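PDB 5LXZ: secreted protein from Streptomyces lividans TK24, which binds copper and is probably a galactose oxidase-like copper-radical oxidase of family AA5, here in an engineered tryptophan-to-alanine form. Local coordinates for residues V538-P543 / V570-G575; I557-K562 / Y584-T589. The protein carries 1 engineered substitution. All blocks are in the same frame, centred on the assembly; numbering follows the deposited sequence.

Contact 1. Residues V538-P543 / V570-G575; sequences VRLIRP and VTVPSG. With EDO (1,2-ethanediol), chain K.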
ATOM      1  N   VAL A 538      -8.791  24.719   9.986  1.00  9.59           N
ATOM      2  CA  VAL A 538      -8.939  24.539   8.552  1.00  9.32           C
ATOM      3  C   VAL A 538      -7.860  23.518   8.172  1.00  9.16           C
ATOM      4  O   VAL A 538      -6.686  23.674   8.540  1.00  9.04           O
ATOM      5  CB  VAL A 538      -8.736  25.859   7.796  1.00  9.47           C
ATOM      6  CG1 VAL A 538      -8.830  25.687   6.283  1.00  9.76           C
ATOM      7  CG2 VAL A 538      -9.789  26.877   8.260  1.00 10.12           C
ATOM      8  N   ARG A 539      -8.255  22.512   7.410  1.00  8.90           N
ATOM      9  CA  ARG A 539      -7.350  21.447   6.996  1.00  9.16           C
ATOM     10  C   ARG A 539      -7.446  21.230   5.494  1.00  9.46           C
ATOM     11  O   ARG A 539      -8.549  21.137   4.934  1.00  8.76           O
ATOM     12  CB  ARG A 539      -7.717  20.156   7.733  1.00  9.23           C
ATOM     13  CG  ARG A 539      -7.546  20.179   9.228  1.00  9.81           C
ATOM     14  CD  ARG A 539      -6.078  20.296   9.592  1.00  9.90           C
ATOM     15  NE  ARG A 539      -5.845  20.370  11.041  1.00 10.70           N
ATOM     16  CZ  ARG A 539      -5.684  21.499  11.728  1.00 10.88           C
ATOM     17  NH1 ARG A 539      -5.788  22.687  11.165  1.00 10.82           N
ATOM     18  NH2 ARG A 539      -5.466  21.427  13.042  1.00 11.52           N
ATOM     19  N   LEU A 540      -6.278  21.127   4.873  1.00  9.20           N
ATOM     20  CA  LEU A 540      -6.157  20.748   3.492  1.00  9.67           C
ATOM     21  C   LEU A 540      -5.722  19.291   3.463  1.00  8.73           C
ATOM     22  O   LEU A 540      -4.652  18.976   3.958  1.00  8.37           O
ATOM     23  CB  LEU A 540      -5.126  21.637   2.873  1.00 12.00           C
ATOM     24  CG  LEU A 540      -5.216  22.045   1.478  1.00 13.71           C
ATOM     25  CD1 LEU A 540      -6.560  22.665   1.088  1.00 13.13           C
ATOM     26  CD2 LEU A 540      -4.037  22.963   1.113  1.00 13.04           C
ATOM     27  N   ILE A 541      -6.593  18.405   2.998  1.00  7.54           N
ATOM     28  CA  ILE A 541      -6.350  16.962   3.098  1.00  7.54           C
ATOM     29  C   ILE A 541      -6.202  16.391   1.711  1.00  7.41           C
ATOM     30  O   ILE A 541      -7.111  16.502   0.868  1.00  7.44           O
ATOM     31  CB  ILE A 541      -7.464  16.253   3.865  1.00  7.77           C
ATOM     32  CG1 ILE A 541      -7.682  16.972   5.193  1.00  8.08           C
ATOM     33  CG2 ILE A 541      -7.089  14.787   4.021  1.00  7.96           C
ATOM     34  CD1 ILE A 541      -8.583  16.261   6.157  1.00  7.97           C
ATOM     35  N   ARG A 542      -5.068  15.764   1.469  1.00  7.18           N
ATOM     36  CA  ARG A 542      -4.810  15.180   0.178  1.00  7.59           C
ATOM     37  C   ARG A 542      -5.645  13.898   0.074  1.00  7.06           C
ATOM     38  O   ARG A 542      -5.662  13.120   0.992  1.00  6.90           O
ATOM     39  CB  ARG A 542      -3.327  14.904   0.008  1.00  8.90           C
ATOM     40  CG  ARG A 542      -2.926  14.658  -1.436  1.00 10.69           C
ATOM     41  CD  ARG A 542      -1.410  14.622  -1.603  1.00 12.85           C
ATOM     42  NE  ARG A 542      -0.986  14.450  -3.007  1.00 15.41           N
ATOM     43  CZ  ARG A 542      -0.825  15.428  -3.910  1.00 14.45           C
ATOM     44  NH1 ARG A 542      -1.013  16.730  -3.628  1.00 17.72           N
ATOM     45  NH2 ARG A 542      -0.369  15.118  -5.090  1.00 15.79           N
ATOM     46  N   PRO A 543      -6.345  13.658  -1.044  1.00  7.03           N
ATOM     47  CA  PRO A 543      -7.161  12.467  -1.192  1.00  7.02           C
ATOM     48  C   PRO A 543      -6.328  11.216  -1.126  1.00  7.33           C
ATOM     49  O   PRO A 543      -5.182  11.213  -1.570  1.00  7.73           O
ATOM     50  CB  PRO A 543      -7.787  12.604  -2.579  1.00  7.64           C
ATOM     51  CG  PRO A 543      -7.163  13.740  -3.180  1.00  7.89           C
ATOM     52  CD  PRO A 543      -6.515  14.582  -2.165  1.00  7.36           C
ATOM     53  N   VAL A 570      -8.254  31.851   3.945  1.00 11.35           N
ATOM     54  CA  VAL A 570      -7.287  30.825   4.361  1.00 11.64           C
ATOM     55  C   VAL A 570      -5.981  31.066   3.639  1.00 11.08           C
ATOM     56  O   VAL A 570      -5.981  31.594   2.540  1.00 11.54           O
ATOM     57  CB  VAL A 570      -7.814  29.406   4.061  1.00 11.28           C
ATOM     58  CG1 VAL A 570      -9.177  29.205   4.676  1.00 11.28           C
ATOM     59  CG2 VAL A 570      -7.896  29.123   2.575  1.00 11.37           C
ATOM     60  N   THR A 571      -4.883  30.634   4.246  1.00 10.68           N
ATOM     61  CA  THR A 571      -3.564  30.796   3.624  1.00 10.40           C
ATOM     62  C   THR A 571      -2.887  29.430   3.601  1.00  9.60           C
ATOM     63  O   THR A 571      -2.801  28.768   4.600  1.00 10.60           O
ATOM     64  CB  THR A 571      -2.712  31.833   4.391  1.00 11.50           C
ATOM     65  OG1 THR A 571      -3.436  33.089   4.426  1.00 12.10           O
ATOM     66  CG2 THR A 571      -1.381  32.084   3.726  1.00 12.00           C
ATOM     67  N   VAL A 572      -2.414  29.051   2.427  1.00  8.72           N
ATOM     68  CA  VAL A 572      -1.748  27.779   2.246  1.00  8.73           C
ATOM     69  C   VAL A 572      -0.308  27.929   2.718  1.00  8.76           C
ATOM     70  O   VAL A 572       0.381  28.865   2.328  1.00  9.62           O
ATOM     71  CB  VAL A 572      -1.805  27.357   0.763  1.00  8.66           C
ATOM     72  CG1 VAL A 572      -1.063  26.044   0.540  1.00  8.83           C
ATOM     73  CG2 VAL A 572      -3.249  27.165   0.316  1.00  8.68           C
ATOM     74  N   PRO A 573       0.191  26.959   3.491  1.00  8.11           N
ATOM     75  CA  PRO A 573       1.570  27.032   3.927  1.00  8.62           C
ATOM     76  C   PRO A 573       2.570  26.994   2.768  1.00  8.02           C
ATOM     77  O   PRO A 573       2.270  26.500   1.690  1.00  8.54           O
ATOM     78  CB  PRO A 573       1.752  25.738   4.725  1.00  8.53           C
ATOM     79  CG  PRO A 573       0.436  25.429   5.225  1.00  8.52           C
ATOM     80  CD  PRO A 573      -0.555  25.928   4.222  1.00  8.34           C
ATOM     81  N   SER A 574       3.751  27.526   3.027  1.00  8.33           N
ATOM     82  CA  SER A 574       4.875  27.408   2.137  1.00  8.22           C
ATOM     83  C   SER A 574       5.481  26.004   2.182  1.00  8.11           C
ATOM     84  O   SER A 574       5.484  25.353   3.211  1.00  8.99           O
ATOM     85  CB  SER A 574       5.967  28.379   2.510  1.00  8.73           C
ATOM     86  OG  SER A 574       5.500  29.726   2.325  1.00  9.79           O
ATOM     87  N   GLY A 575       6.091  25.624   1.067  1.00  7.55           N
ATOM     88  CA  GLY A 575       6.979  24.474   0.992  1.00  7.45           C
ATOM     89  C   GLY A 575       6.352  23.341   0.185  1.00  7.03           C
ATOM     90  O   GLY A 575       5.387  22.742   0.627  1.00  7.24           O
TER
HETATM   91  C1  EDO K 710      -4.389  25.574  12.796  1.00 22.21           C
HETATM   92  O1  EDO K 710      -4.840  24.372  13.422  1.00 21.43           O
HETATM   93  C2  EDO K 710      -5.520  26.396  12.156  1.00 20.85           C
HETATM   94  O2  EDO K 710      -6.215  25.714  11.075  1.00 14.77           O

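Contact 2. Residues I557-K562 / Y584-T589; sequences IALDFK and YMMFVT. With EDO (1,2-ethanediol), chain K.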
ATOM      1  N   ILE A 557      -2.932  19.027   6.188  1.00  7.09           N
ATOM      2  CA  ILE A 557      -2.081  20.193   6.386  1.00  7.65           C
ATOM      3  C   ILE A 557      -2.905  21.277   7.056  1.00  7.34           C
ATOM      4  O   ILE A 557      -3.978  21.627   6.588  1.00  7.66           O
ATOM      5  CB  ILE A 557      -1.558  20.674   5.037  1.00  8.39           C
ATOM      6  CG1 ILE A 557      -0.714  19.547   4.402  1.00  9.23           C
ATOM      7  CG2 ILE A 557      -0.754  21.965   5.189  1.00  8.73           C
ATOM      8  CD1 ILE A 557      -0.706  19.605   2.908  1.00 10.40           C
ATOM      9  N   ALA A 558      -2.410  21.802   8.175  1.00  7.40           N
ATOM     10  CA  ALA A 558      -3.139  22.937   8.798  1.00  8.26           C
ATOM     11  C   ALA A 558      -2.999  24.221   8.027  1.00  8.66           C
ATOM     12  O   ALA A 558      -1.898  24.543   7.609  1.00  8.44           O
ATOM     13  CB  ALA A 558      -2.586  23.146  10.199  1.00  8.15           C
ATOM     14  N   LEU A 559      -4.087  24.971   7.889  1.00  9.52           N
ATOM     15  CA  LEU A 559      -4.045  26.294   7.253  1.00 10.59           C
ATOM     16  C   LEU A 559      -4.365  27.380   8.263  1.00 11.10           C
ATOM     17  O   LEU A 559      -5.294  27.259   9.030  1.00 10.28           O
ATOM     18  CB  LEU A 559      -5.056  26.423   6.137  1.00 11.50           C
ATOM     19  CG  LEU A 559      -5.140  25.401   5.024  1.00 13.91           C
ATOM     20  CD1 LEU A 559      -5.873  25.909   3.794  1.00 13.29           C
ATOM     21  CD2 LEU A 559      -3.804  24.864   4.633  1.00 13.58           C
ATOM     22  N   ASP A 560      -3.591  28.451   8.198  1.00 11.22           N
ATOM     23  CA  ASP A 560      -3.939  29.657   8.939  1.00 12.71           C
ATOM     24  C   ASP A 560      -5.189  30.248   8.283  1.00 11.52           C
ATOM     25  O   ASP A 560      -5.426  30.099   7.097  1.00 10.84           O
ATOM     26  CB  ASP A 560      -2.787  30.663   8.894  1.00 15.09           C
ATOM     27  CG  ASP A 560      -1.617  30.260   9.759  1.00 18.54           C
ATOM     28  OD1 ASP A 560      -1.766  29.420  10.652  1.00 24.20           O
ATOM     29  OD2 ASP A 560      -0.533  30.835   9.550  1.00 26.11           O
ATOM     30  N   PHE A 561      -6.025  30.911   9.085  1.00 11.05           N
ATOM     31  CA  PHE A 561      -7.250  31.492   8.545  1.00 12.35           C
ATOM     32  C   PHE A 561      -7.683  32.705   9.357  1.00 13.19           C
ATOM     33  O   PHE A 561      -7.292  32.864  10.492  1.00 13.05           O
ATOM     34  CB  PHE A 561      -8.386  30.487   8.563  1.00 12.72           C
ATOM     35  CG  PHE A 561      -8.801  30.053   9.941  1.00 13.72           C
ATOM     36  CD1 PHE A 561      -8.202  28.981  10.573  1.00 13.62           C
ATOM     37  CD2 PHE A 561      -9.834  30.707  10.595  1.00 15.09           C
ATOM     38  CE1 PHE A 561      -8.611  28.572  11.832  1.00 14.73           C
ATOM     39  CE2 PHE A 561     -10.233  30.306  11.858  1.00 15.29           C
ATOM     40  CZ  PHE A 561      -9.625  29.250  12.475  1.00 15.19           C
ATOM     41  N   LYS A 562      -8.517  33.500   8.717  1.00 13.64           N
ATOM     42  CA  LYS A 562      -9.179  34.637   9.390  1.00 16.15           C
ATOM     43  C   LYS A 562     -10.648  34.655   8.978  1.00 14.69           C
ATOM     44  O   LYS A 562     -10.990  34.495   7.827  1.00 14.75           O
ATOM     45  CB  LYS A 562      -8.480  35.943   9.030  1.00 17.81           C
ATOM     46  CG  LYS A 562      -7.228  36.229   9.843  1.00 21.02           C
ATOM     47  N   TYR A 584      -6.644  18.966  -3.286  1.00  6.64           N
ATOM     48  CA  TYR A 584      -6.892  18.721  -1.907  1.00  6.93           C
ATOM     49  C   TYR A 584      -8.347  18.984  -1.580  1.00  7.24           C
ATOM     50  O   TYR A 584      -8.978  19.868  -2.165  1.00  6.95           O
ATOM     51  CB  TYR A 584      -6.093  19.661  -1.035  1.00  7.28           C
ATOM     52  CG  TYR A 584      -4.596  19.436  -1.025  1.00  7.04           C
ATOM     53  CD1 TYR A 584      -3.804  19.926  -2.056  1.00  7.39           C
ATOM     54  CD2 TYR A 584      -3.980  18.731  -0.002  1.00  7.17           C
ATOM     55  CE1 TYR A 584      -2.447  19.707  -2.066  1.00  7.26           C
ATOM     56  CE2 TYR A 584      -2.616  18.525   0.003  1.00  7.03           C
ATOM     57  CZ  TYR A 584      -1.849  18.985  -1.029  1.00  7.26           C
ATOM     58  OH  TYR A 584      -0.480  18.786  -1.002  1.00  8.37           O
ATOM     59  N   MET A 585      -8.851  18.246  -0.592  1.00  7.08           N
ATOM     60  CA  MET A 585     -10.085  18.598   0.108  1.00  7.61           C
ATOM     61  C   MET A 585      -9.814  19.627   1.165  1.00  7.95           C
ATOM     62  O   MET A 585      -8.946  19.422   2.014  1.00  7.90           O
ATOM     63  CB  MET A 585     -10.688  17.390   0.760  1.00  7.83           C
ATOM     64  CG  MET A 585     -11.294  16.385  -0.200  1.00  8.32           C
ATOM     65  SD  MET A 585     -11.918  14.913   0.624  1.00 10.09           S
ATOM     66  CE  MET A 585     -10.418  14.055   1.103  1.00  9.77           C
ATOM     67  N   MET A 586     -10.557  20.743   1.185  1.00  7.80           N
ATOM     68  CA  MET A 586     -10.449  21.676   2.275  1.00  8.47           C
ATOM     69  C   MET A 586     -11.666  21.545   3.167  1.00  8.54           C
ATOM     70  O   MET A 586     -12.799  21.758   2.718  1.00  8.49           O
ATOM     71  CB  MET A 586     -10.290  23.118   1.807  1.00  9.79           C
ATOM     72  CG  MET A 586      -9.836  24.013   2.958  1.00 10.68           C
ATOM     73  SD  MET A 586      -9.837  25.744   2.505  1.00 13.33           S
ATOM     74  CE  MET A 586     -11.576  26.144   2.584  1.00 14.35           C
ATOM     75  N   PHE A 587     -11.414  21.234   4.421  1.00  7.95           N
ATOM     76  CA  PHE A 587     -12.457  21.107   5.443  1.00  8.77           C
ATOM     77  C   PHE A 587     -12.264  22.214   6.476  1.00  9.92           C
ATOM     78  O   PHE A 587     -11.134  22.528   6.887  1.00  9.81           O
ATOM     79  CB  PHE A 587     -12.337  19.784   6.207  1.00  8.53           C
ATOM     80  CG  PHE A 587     -12.715  18.568   5.423  1.00  8.00           C
ATOM     81  CD1 PHE A 587     -14.011  18.082   5.417  1.00  8.36           C
ATOM     82  CD2 PHE A 587     -11.726  17.819   4.746  1.00  8.00           C
ATOM     83  CE1 PHE A 587     -14.337  16.901   4.740  1.00  8.50           C
ATOM     84  CE2 PHE A 587     -12.058  16.665   4.082  1.00  8.10           C
ATOM     85  CZ  PHE A 587     -13.323  16.177   4.109  1.00  8.17           C
ATOM     86  N   VAL A 588     -13.375  22.765   6.965  1.00 10.30           N
ATOM     87  CA  VAL A 588     -13.312  23.656   8.119  1.00 10.96           C
ATOM     88  C   VAL A 588     -14.050  22.981   9.250  1.00 10.95           C
ATOM     89  O   VAL A 588     -15.105  22.367   9.017  1.00 12.15           O
ATOM     90  CB  VAL A 588     -13.842  25.073   7.801  1.00 11.20           C
ATOM     91  CG1 VAL A 588     -13.123  25.605   6.562  1.00 11.59           C
ATOM     92  CG2 VAL A 588     -15.360  25.124   7.610  1.00 11.66           C
ATOM     93  N   THR A 589     -13.537  23.091  10.454  1.00 10.86           N
ATOM     94  CA  THR A 589     -14.144  22.428  11.580  1.00 12.49           C
ATOM     95  C   THR A 589     -14.404  23.458  12.665  1.00 12.57           C
ATOM     96  O   THR A 589     -13.550  24.317  12.934  1.00 12.14           O
ATOM     97  CB  THR A 589     -13.216  21.307  12.051  1.00 13.54           C
ATOM     98  OG1 THR A 589     -13.104  20.339  10.979  1.00 15.69           O
ATOM     99  CG2 THR A 589     -13.748  20.604  13.231  1.00 14.87           C
TER
HETATM  100  C1  EDO K 710      -4.389  25.574  12.796  1.00 22.21           C
HETATM  101  O1  EDO K 710      -4.840  24.372  13.422  1.00 21.43           O
HETATM  102  C2  EDO K 710      -5.520  26.396  12.156  1.00 20.85           C
HETATM  103  O2  EDO K 710      -6.215  25.714  11.075  1.00 14.77           O

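Contact 1. Residues V538-P543 / V570-G575
V538 and L540 face V570 and V572 across a gap of one strand. The two segments run in the same direction without a hydrogen bond between them, and strand 556-564 lies in the middle, antiparallel to both. The CA atoms of V538 and V570 are 7.7 Å apart, close for strands that are not immediate neighbours, which is consistent with the sheet bending sharply at the break in strand 556-564 and letting V538 and V570 meet on its inner side. V538 meets V570 methyl to methyl, CG1 to CG1 at 3.9 Å, the two side chains crossing at about a right angle. With CG1 of V538 anti to the backbone N (chi1 178°), that methyl is the one that reaches across. One step further on, CD2 of L540 lies against CG1 of V572 at a looser 4.3 Å. R539 takes no part in this apolar face and leaves the strand on its other side. Its chain bends at chi2 (-67°), which folds the guanidinium back toward the preceding residue, where NH1 donates to V538 O at 2.9 Å from above the carbonyl plane. NH1 and NH2 together hold O1 of a 1,2-ethanediol, in the guanidinium plane and 3.0 Å from NH1; V538 N gives a nearly straight bond (174°) to the diol's O2. NE forms a salt bridge with D416, in a Kelch-motif range. A leucine in place of R539 would probably leave the D416 carboxylate without its charge partner and V538 O without this side-chain bond. Among its neighbours, strand 535-541 pairs with 556-564 on one flank and 582-590 on the other; L540 also packs on V601, while T571 OG1 bonds to S524 OG on the edge strand 524-528.

Contact 2. Residues I557-K562 / Y584-T589
O2 of the bound 1,2-ethanediol donates to the backbone O of L559 at 2.7 Å, and the same oxygen also accepts from V538 N and, weakly, from R539 on the adjoining strand. The diol, probably from the crystallisation liquor, thus bridges two strand backbones. F561 closes in beside it: the ring turns its edge to L559 O and to the diol, with CE1 3.8 Å from C2. Methyl CB of A558 borders the other carbon, C1, at 4.0 Å. The meeting of 557-562 with 584-589 is itself wholly apolar and is made by two pairs. I557 extends its CD1 to the ring of Y584, 3.6 Å from CE2 and 4.0 Å from OH, an oblique approach in which the two side chains stand at about a right angle. The hydroxyl at the far end of that ring is bonded to Q580 O, which gives this buried polar group a partner and is likely to limit the swing of the ring that I557 leans on. Further along, CD1 of L559 touches the thioether of M586, 4.2 Å from SD. M586 runs out extended through chi1 and chi2 (-166° and -173°), which brings SD up to L559; the bend at chi3 then turns only CE away. Strand 535-541 runs between the two segments, and L540 packs on Y584 and M586 from there; V570, on strand 567-571 beside 556-564, touches both L559 and M586. Alternate residues of several strands thus turn inward to a common apolar interior, the arrangement of an immunoglobulin-like beta-sandwich, consistent with the early set domain of galactose oxidase-like proteins.

How the contacts relate
The centres of contacts 1 and 2 lie about 6 Å apart on one mixed sheet of the early set range. Along the chain their segments alternate: 538-543, 557-562, 570-575, 584-589. Across the sheet the order is instead 582-590, 535-541, 556-564, 567-571, so each contact spans a strand that belongs to the other. The backbones of the two are probably hydrogen-bonded directly, I541 N to M585 O at 2.7 Å and L540 O to I557 N at 2.8 Å. Both contacts feed one apolar interior and share the ethanediol. Beyond 538-543 the chain goes on to H548, a copper ligand, which ties this domain to the metal site.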